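Alpha-galactosidase (Lactobacillus brevis, PDB 3MI6) probably hydrolyses terminal, non-reducing alpha-D-galactose residues from alpha-D-galactosides such as galactose oligosaccharides and galactomannans, as a member of glycoside hydrolase family 36. Local coordinates at residues 556-561 and 643-648; 636-641 and 652-657. All coordinates share one frame; numbering follows the deposited sequence.

How the interactions relate
Both interactions use the hairpin of strands 637-640 and 651-657: interaction 2 is the pairing of its two strands, interaction 1 the packing of its connecting loop on helix 553-566 of the catalytic barrel. Their chemistry differs accordingly. Interaction 1 is a surface contact of rings and aliphatic carbons, whereas interaction 2, partly buried, rests on a ladder of backbone hydrogen bonds with an aromatic pair on one face. The centres lie about 13 Å apart and the two contacts touch: F561 of interaction 1 packs with its CD2 3.4 Å from CD1 of W654 in interaction 2, and its ring also meets R640 and T652.

Interaction 1. Residues 556-561 and 643-648; sequences RLLIQF and SPFVED
P644 lies over the ring of F561 in a CH-pi contact, its CD 3.6 Å from the ring centroid and only 8° off the ring normal. The CB of F561 points toward the loop, and CG stands anti to the backbone N (chi1 -155°). Its CE1 comes 3.3 Å from OG of S643, obliquely to the ring, while CZ, the far atom of the ring, lies against CA and CB of S643. F645 comes in beside it: CD2 is 3.8 Å from CD1 of F561, which lies at the edge of the F645 ring. At that ring's tip, CZ is 3.5 Å from the carbonyl O of L558, again near the ring plane. CG of P644 sits 3.7 Å above one face of the F645 ring, offset toward the rim. L558 completes the apolar patch, its CD1 3.9 Å from CB of P644. The loop side is shaped by a type I turn from S643 to V646 and by an ST turn, in which OG of S643 accepts from N of F645 at 3.0 Å. R556 and Q560 of the helix touch strand 572-576 instead, while F561 and P644 also rest on T652 of strand 651-657, joining helix 553-566 of the barrel to the hairpin loop of the C-terminal sheet.

Interaction 2. Residues 636-641 and 652-657; sequences GKFYRI and TSWQVV
A beta hairpin forms one margin of the antiparallel C-terminal sheet, with strands 637-640 and 652-657 running antiparallel at 161°. K637 with V657 and Y639 with Q655 are hydrogen-bonded pairs; F638 with V656 and R640 with W654 are non-hydrogen-bonded. The bond from N of Y639 to O of Q655 is 2.8 Å long and nearly straight (175°), and N of I641 extends the ladder to O of S653 at 2.9 Å. F638, V656, R640 and W654 share one face. There CZ of F638 stands over one face of the W654 indole, offset toward its rim and 3.4 Å from CD1; the ring planes meet at 50°. CD2 of F638 lies 3.8 Å from CG1 of V656. On the other face, CG2 of V657 lies 3.8 Å from CE2 of Y639. Past the strand end, CB of I641 comes 3.3 Å from OG of S653, a hydroxyl hydrogen-bonded to D642. R640 forms a salt bridge with D242 and a cation-pi contact with Y565. Strand 663-670 continues the sheet beyond 652-657, F638 and R640 face helix 553-566, and K637 and Y639 touch helix 305-319.

Interaction 1. Residues 556-561 and 643-648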
ATOM      1  N   ARG D 556      27.665  -2.531  -4.006  1.00 31.54           N
ATOM      2  CA  ARG D 556      28.009  -3.325  -2.835  1.00 30.63           C
ATOM      3  C   ARG D 556      27.142  -2.919  -1.634  1.00 30.81           C
ATOM      4  O   ARG D 556      26.660  -3.771  -0.889  1.00 31.49           O
ATOM      5  CB  ARG D 556      29.504  -3.225  -2.501  1.00 28.71           C
ATOM      6  CG  ARG D 556      30.420  -4.034  -3.393  1.00 30.91           C
ATOM      7  CD  ARG D 556      30.151  -5.543  -3.309  1.00 31.32           C
ATOM      8  NE  ARG D 556      30.897  -6.206  -2.247  1.00 32.06           N
ATOM      9  CZ  ARG D 556      31.753  -7.204  -2.432  1.00 32.79           C
ATOM     10  NH1 ARG D 556      31.987  -7.673  -3.639  1.00 36.40           N
ATOM     11  NH2 ARG D 556      32.377  -7.742  -1.406  1.00 34.15           N
ATOM     12  N   LEU D 557      26.943  -1.625  -1.448  1.00 28.32           N
ATOM     13  CA  LEU D 557      26.003  -1.166  -0.447  1.00 28.68           C
ATOM     14  C   LEU D 557      24.776  -2.072  -0.447  1.00 30.59           C
ATOM     15  O   LEU D 557      24.439  -2.684   0.572  1.00 30.95           O
ATOM     16  CB  LEU D 557      25.576   0.265  -0.751  1.00 31.75           C
ATOM     17  CG  LEU D 557      26.042   1.425   0.131  1.00 32.60           C
ATOM     18  CD1 LEU D 557      27.126   0.999   1.117  1.00 30.14           C
ATOM     19  CD2 LEU D 557      26.488   2.609  -0.745  1.00 31.56           C
ATOM     20  N   LEU D 558      24.102  -2.177  -1.586  1.00 28.61           N
ATOM     21  CA  LEU D 558      22.917  -3.021  -1.631  1.00 26.13           C
ATOM     22  C   LEU D 558      23.241  -4.479  -1.290  1.00 28.08           C
ATOM     23  O   LEU D 558      22.574  -5.076  -0.450  1.00 29.39           O
ATOM     24  CB  LEU D 558      22.189  -2.881  -2.962  1.00 26.81           C
ATOM     25  CG  LEU D 558      21.313  -1.632  -3.134  1.00 25.51           C
ATOM     26  CD1 LEU D 558      22.105  -0.356  -2.949  1.00 27.30           C
ATOM     27  CD2 LEU D 558      20.645  -1.620  -4.471  1.00 26.01           C
ATOM     28  N   ILE D 559      24.287  -5.035  -1.905  1.00 30.84           N
ATOM     29  CA  ILE D 559      24.625  -6.447  -1.732  1.00 28.74           C
ATOM     30  C   ILE D 559      24.994  -6.791  -0.286  1.00 29.12           C
ATOM     31  O   ILE D 559      24.534  -7.794   0.262  1.00 28.33           O
ATOM     32  CB  ILE D 559      25.741  -6.887  -2.691  1.00 27.56           C
ATOM     33  CG1 ILE D 559      25.265  -6.748  -4.137  1.00 29.83           C
ATOM     34  CG2 ILE D 559      26.083  -8.332  -2.452  1.00 27.75           C
ATOM     35  CD1 ILE D 559      26.335  -6.880  -5.200  1.00 26.32           C
ATOM     36  N   GLN D 560      25.808  -5.943   0.334  1.00 28.29           N
ATOM     37  CA  GLN D 560      26.207  -6.140   1.728  1.00 28.69           C
ATOM     38  C   GLN D 560      25.057  -5.918   2.730  1.00 29.95           C
ATOM     39  O   GLN D 560      24.868  -6.695   3.680  1.00 27.80           O
ATOM     40  CB  GLN D 560      27.427  -5.285   2.054  1.00 25.21           C
ATOM     41  CG  GLN D 560      28.648  -5.714   1.245  1.00 29.08           C
ATOM     42  CD  GLN D 560      29.872  -4.830   1.472  1.00 31.05           C
ATOM     43  OE1 GLN D 560      30.725  -4.685   0.587  1.00 31.09           O
ATOM     44  NE2 GLN D 560      29.966  -4.240   2.661  1.00 29.06           N
ATOM     45  N   PHE D 561      24.275  -4.871   2.503  1.00 29.22           N
ATOM     46  CA  PHE D 561      23.134  -4.627   3.352  1.00 27.70           C
ATOM     47  C   PHE D 561      22.274  -5.885   3.401  1.00 29.42           C
ATOM     48  O   PHE D 561      21.934  -6.363   4.478  1.00 30.31           O
ATOM     49  CB  PHE D 561      22.316  -3.458   2.828  1.00 28.86           C
ATOM     50  CG  PHE D 561      21.503  -2.776   3.887  1.00 30.76           C
ATOM     51  CD1 PHE D 561      20.188  -3.133   4.101  1.00 28.82           C
ATOM     52  CD2 PHE D 561      22.061  -1.774   4.670  1.00 28.24           C
ATOM     53  CE1 PHE D 561      19.452  -2.499   5.067  1.00 28.47           C
ATOM     54  CE2 PHE D 561      21.324  -1.153   5.629  1.00 27.43           C
ATOM     55  CZ  PHE D 561      20.020  -1.516   5.828  1.00 27.46           C
ATOM     56  N   SER D 643      17.953   2.009   5.255  1.00 29.12           N
ATOM     57  CA  SER D 643      17.955   0.905   4.289  1.00 28.50           C
ATOM     58  C   SER D 643      17.695   1.304   2.847  1.00 30.72           C
ATOM     59  O   SER D 643      16.708   1.970   2.567  1.00 34.92           O
ATOM     60  CB  SER D 643      16.901  -0.116   4.675  1.00 29.31           C
ATOM     61  OG  SER D 643      16.792  -1.099   3.669  1.00 33.46           O
ATOM     62  N   PRO D 644      18.559   0.864   1.917  1.00 31.76           N
ATOM     63  CA  PRO D 644      18.384   1.140   0.489  1.00 32.16           C
ATOM     64  C   PRO D 644      17.204   0.362  -0.068  1.00 34.05           C
ATOM     65  O   PRO D 644      16.882   0.503  -1.251  1.00 34.66           O
ATOM     66  CB  PRO D 644      19.654   0.570  -0.122  1.00 30.07           C
ATOM     67  CG  PRO D 644      19.978  -0.546   0.758  1.00 30.80           C
ATOM     68  CD  PRO D 644      19.677  -0.064   2.143  1.00 30.06           C
ATOM     69  N   PHE D 645      16.570  -0.453   0.775  1.00 33.08           N
ATOM     70  CA  PHE D 645      15.432  -1.257   0.346  1.00 32.17           C
ATOM     71  C   PHE D 645      14.101  -0.715   0.852  1.00 34.51           C
ATOM     72  O   PHE D 645      13.053  -1.316   0.595  1.00 37.80           O
ATOM     73  CB  PHE D 645      15.608  -2.706   0.788  1.00 29.70           C
ATOM     74  CG  PHE D 645      16.833  -3.357   0.239  1.00 29.76           C
ATOM     75  CD1 PHE D 645      16.938  -3.646  -1.112  1.00 29.49           C
ATOM     76  CD2 PHE D 645      17.890  -3.701   1.073  1.00 32.09           C
ATOM     77  CE1 PHE D 645      18.090  -4.273  -1.622  1.00 30.29           C
ATOM     78  CE2 PHE D 645      19.051  -4.332   0.564  1.00 30.87           C
ATOM     79  CZ  PHE D 645      19.148  -4.610  -0.773  1.00 27.93           C
ATOM     80  N   VAL D 646      14.148   0.414   1.565  1.00 34.42           N
ATOM     81  CA  VAL D 646      12.969   1.028   2.171  1.00 34.32           C
ATOM     82  C   VAL D 646      12.971   2.361   1.468  1.00 38.33           C
ATOM     83  O   VAL D 646      14.050   2.839   1.054  1.00 42.33           O
ATOM     84  CB  VAL D 646      13.047   1.037   3.720  1.00 34.56           C
ATOM     85  CG1 VAL D 646      11.968   1.943   4.306  1.00 32.53           C
ATOM     86  CG2 VAL D 646      12.954  -0.356   4.294  1.00 31.17           C
ATOM     87  N   GLU D 647      11.794   2.984   1.357  1.00 35.21           N
ATOM     88  CA  GLU D 647      11.705   4.366   0.922  1.00 37.14           C
ATOM     89  C   GLU D 647      12.328   4.495  -0.465  1.00 36.59           C
ATOM     90  O   GLU D 647      12.195   3.602  -1.275  1.00 37.65           O
ATOM     91  CB  GLU D 647      12.433   5.288   1.926  1.00 45.16           C
ATOM     92  N   ASP D 648      13.027   5.592  -0.737  1.00 37.90           N
ATOM     93  CA  ASP D 648      13.593   5.794  -2.070  1.00 40.92           C
ATOM     94  C   ASP D 648      14.943   5.086  -2.239  1.00 41.17           C
ATOM     95  O   ASP D 648      15.483   4.987  -3.359  1.00 40.65           O
ATOM     96  CB  ASP D 648      13.698   7.289  -2.430  1.00 36.19           C
ATOM     97  CG  ASP D 648      14.569   8.074  -1.461  1.00 44.53           C
ATOM     98  OD1 ASP D 648      15.443   7.473  -0.786  1.00 43.16           O
ATOM     99  OD2 ASP D 648      14.377   9.309  -1.375  1.00 48.26           O
TER

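Interaction 2. Residues 636-641 and 652-657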
ATOM      1  N   GLY D 636      32.697  -6.639  15.427  1.00 30.85           N
ATOM      2  CA  GLY D 636      31.760  -5.829  16.182  1.00 29.13           C
ATOM      3  C   GLY D 636      30.312  -6.122  15.855  1.00 29.50           C
ATOM      4  O   GLY D 636      29.986  -6.562  14.759  1.00 32.17           O
ATOM      5  N   LYS D 637      29.436  -5.882  16.818  1.00 31.00           N
ATOM      6  CA  LYS D 637      28.017  -6.144  16.640  1.00 29.10           C
ATOM      7  C   LYS D 637      27.461  -5.198  15.570  1.00 31.79           C
ATOM      8  O   LYS D 637      27.733  -3.990  15.583  1.00 33.41           O
ATOM      9  CB  LYS D 637      27.273  -5.999  17.975  1.00 26.95           C
ATOM     10  CG  LYS D 637      25.815  -6.414  17.912  1.00 31.48           C
ATOM     11  CD  LYS D 637      25.111  -6.281  19.253  1.00 32.53           C
ATOM     12  CE  LYS D 637      25.546  -7.387  20.207  1.00 32.28           C
ATOM     13  NZ  LYS D 637      24.564  -7.520  21.326  1.00 28.87           N
ATOM     14  N   PHE D 638      26.682  -5.751  14.645  1.00 30.07           N
ATOM     15  CA  PHE D 638      26.292  -5.022  13.444  1.00 28.31           C
ATOM     16  C   PHE D 638      24.841  -4.567  13.487  1.00 29.70           C
ATOM     17  O   PHE D 638      23.915  -5.369  13.604  1.00 28.89           O
ATOM     18  CB  PHE D 638      26.536  -5.900  12.209  1.00 28.98           C
ATOM     19  CG  PHE D 638      26.395  -5.183  10.886  1.00 28.81           C
ATOM     20  CD1 PHE D 638      25.193  -5.204  10.191  1.00 27.59           C
ATOM     21  CD2 PHE D 638      27.481  -4.550  10.304  1.00 28.27           C
ATOM     22  CE1 PHE D 638      25.071  -4.566   8.950  1.00 29.65           C
ATOM     23  CE2 PHE D 638      27.358  -3.910   9.067  1.00 30.45           C
ATOM     24  CZ  PHE D 638      26.152  -3.920   8.391  1.00 28.12           C
ATOM     25  N   TYR D 639      24.656  -3.259  13.374  1.00 31.66           N
ATOM     26  CA  TYR D 639      23.332  -2.664  13.263  1.00 29.40           C
ATOM     27  C   TYR D 639      23.125  -2.050  11.882  1.00 29.85           C
ATOM     28  O   TYR D 639      23.928  -1.231  11.443  1.00 30.11           O
ATOM     29  CB  TYR D 639      23.197  -1.552  14.294  1.00 28.14           C
ATOM     30  CG  TYR D 639      23.145  -2.020  15.723  1.00 30.42           C
ATOM     31  CD1 TYR D 639      21.928  -2.254  16.361  1.00 31.97           C
ATOM     32  CD2 TYR D 639      24.299  -2.204  16.439  1.00 28.23           C
ATOM     33  CE1 TYR D 639      21.886  -2.655  17.670  1.00 30.95           C
ATOM     34  CE2 TYR D 639      24.265  -2.607  17.733  1.00 30.28           C
ATOM     35  CZ  TYR D 639      23.070  -2.835  18.355  1.00 32.07           C
ATOM     36  OH  TYR D 639      23.080  -3.256  19.673  1.00 34.78           O
ATOM     37  N   ARG D 640      22.045  -2.437  11.215  1.00 30.12           N
ATOM     38  CA  ARG D 640      21.552  -1.712  10.054  1.00 28.99           C
ATOM     39  C   ARG D 640      20.706  -0.548  10.544  1.00 30.47           C
ATOM     40  O   ARG D 640      19.951  -0.686  11.499  1.00 29.79           O
ATOM     41  CB  ARG D 640      20.684  -2.612   9.172  1.00 29.31           C
ATOM     42  CG  ARG D 640      21.428  -3.691   8.396  1.00 30.59           C
ATOM     43  CD  ARG D 640      20.439  -4.697   7.807  1.00 28.04           C
ATOM     44  NE  ARG D 640      19.681  -5.362   8.859  1.00 30.26           N
ATOM     45  CZ  ARG D 640      19.991  -6.556   9.375  1.00 32.23           C
ATOM     46  NH1 ARG D 640      21.054  -7.223   8.918  1.00 29.44           N
ATOM     47  NH2 ARG D 640      19.233  -7.093  10.338  1.00 28.69           N
ATOM     48  N   ILE D 641      20.814   0.595   9.879  1.00 29.54           N
ATOM     49  CA  ILE D 641      20.042   1.756  10.265  1.00 29.55           C
ATOM     50  C   ILE D 641      19.125   2.149   9.094  1.00 32.76           C
ATOM     51  O   ILE D 641      17.995   1.655   8.998  1.00 33.91           O
ATOM     52  CB  ILE D 641      21.001   2.908  10.759  1.00 32.84           C
ATOM     53  CG1 ILE D 641      21.699   2.484  12.055  1.00 31.72           C
ATOM     54  CG2 ILE D 641      20.276   4.235  10.987  1.00 32.08           C
ATOM     55  CD1 ILE D 641      22.823   3.386  12.478  1.00 31.25           C
ATOM     56  N   THR D 652      21.898   4.753   2.628  1.00 27.97           N
ATOM     57  CA  THR D 652      22.177   3.505   3.331  1.00 28.39           C
ATOM     58  C   THR D 652      23.082   3.829   4.485  1.00 28.95           C
ATOM     59  O   THR D 652      24.057   4.540   4.304  1.00 29.30           O
ATOM     60  CB  THR D 652      22.947   2.493   2.442  1.00 31.18           C
ATOM     61  OG1 THR D 652      22.077   1.961   1.444  1.00 33.59           O
ATOM     62  CG2 THR D 652      23.491   1.332   3.269  1.00 28.40           C
ATOM     63  N   SER D 653      22.796   3.306   5.673  1.00 28.30           N
ATOM     64  CA  SER D 653      23.712   3.534   6.774  1.00 27.13           C
ATOM     65  C   SER D 653      23.758   2.388   7.742  1.00 30.30           C
ATOM     66  O   SER D 653      22.762   1.704   7.963  1.00 32.30           O
ATOM     67  CB  SER D 653      23.358   4.818   7.516  1.00 29.90           C
ATOM     68  OG  SER D 653      22.168   4.656   8.262  1.00 32.38           O
ATOM     69  N   TRP D 654      24.930   2.181   8.326  1.00 31.07           N
ATOM     70  CA  TRP D 654      25.053   1.213   9.398  1.00 30.47           C
ATOM     71  C   TRP D 654      26.159   1.454  10.417  1.00 31.48           C
ATOM     72  O   TRP D 654      26.911   2.440  10.336  1.00 30.51           O
ATOM     73  CB  TRP D 654      25.104  -0.235   8.890  1.00 31.76           C
ATOM     74  CG  TRP D 654      25.589  -0.580   7.499  1.00 33.17           C
ATOM     75  CD1 TRP D 654      24.895  -1.304   6.527  1.00 39.10           C
ATOM     76  CD2 TRP D 654      26.864  -0.312   6.942  1.00 29.76           C
ATOM     77  NE1 TRP D 654      25.678  -1.487   5.393  1.00 34.28           N
ATOM     78  CE2 TRP D 654      26.886  -0.882   5.623  1.00 33.40           C
ATOM     79  CE3 TRP D 654      27.980   0.355   7.405  1.00 28.34           C
ATOM     80  CZ2 TRP D 654      27.985  -0.794   4.798  1.00 30.75           C
ATOM     81  CZ3 TRP D 654      29.053   0.442   6.593  1.00 31.61           C
ATOM     82  CH2 TRP D 654      29.065  -0.135   5.302  1.00 34.40           C
ATOM     83  N   GLN D 655      26.245   0.537  11.381  1.00 28.51           N
ATOM     84  CA  GLN D 655      27.099   0.739  12.537  1.00 29.03           C
ATOM     85  C   GLN D 655      27.657  -0.579  13.084  1.00 30.08           C
ATOM     86  O   GLN D 655      26.935  -1.566  13.193  1.00 30.52           O
ATOM     87  CB  GLN D 655      26.280   1.438  13.627  1.00 26.71           C
ATOM     88  CG  GLN D 655      27.097   2.193  14.656  1.00 29.93           C
ATOM     89  CD  GLN D 655      26.237   2.839  15.741  1.00 30.01           C
ATOM     90  OE1 GLN D 655      26.687   3.060  16.869  1.00 28.76           O
ATOM     91  NE2 GLN D 655      24.993   3.131  15.402  1.00 30.71           N
ATOM     92  N   VAL D 656      28.939  -0.594  13.433  1.00 28.40           N
ATOM     93  CA  VAL D 656      29.485  -1.694  14.227  1.00 29.70           C
ATOM     94  C   VAL D 656      29.845  -1.207  15.631  1.00 30.40           C
ATOM     95  O   VAL D 656      30.409  -0.116  15.788  1.00 30.05           O
ATOM     96  CB  VAL D 656      30.726  -2.318  13.574  1.00 28.94           C
ATOM     97  CG1 VAL D 656      30.337  -3.097  12.355  1.00 29.18           C
ATOM     98  CG2 VAL D 656      31.728  -1.241  13.217  1.00 30.27           C
ATOM     99  N   VAL D 657      29.502  -2.012  16.640  1.00 27.99           N
ATOM    100  CA  VAL D 657      29.699  -1.655  18.043  1.00 28.83           C
ATOM    101  C   VAL D 657      30.513  -2.737  18.760  1.00 32.55           C
ATOM    102  O   VAL D 657      30.284  -3.940  18.571  1.00 31.05           O
ATOM    103  CB  VAL D 657      28.336  -1.473  18.786  1.00 30.63           C
ATOM    104  CG1 VAL D 657      28.537  -0.969  20.195  1.00 30.18           C
ATOM    105  CG2 VAL D 657      27.413  -0.532  18.025  1.00 31.57           C
TER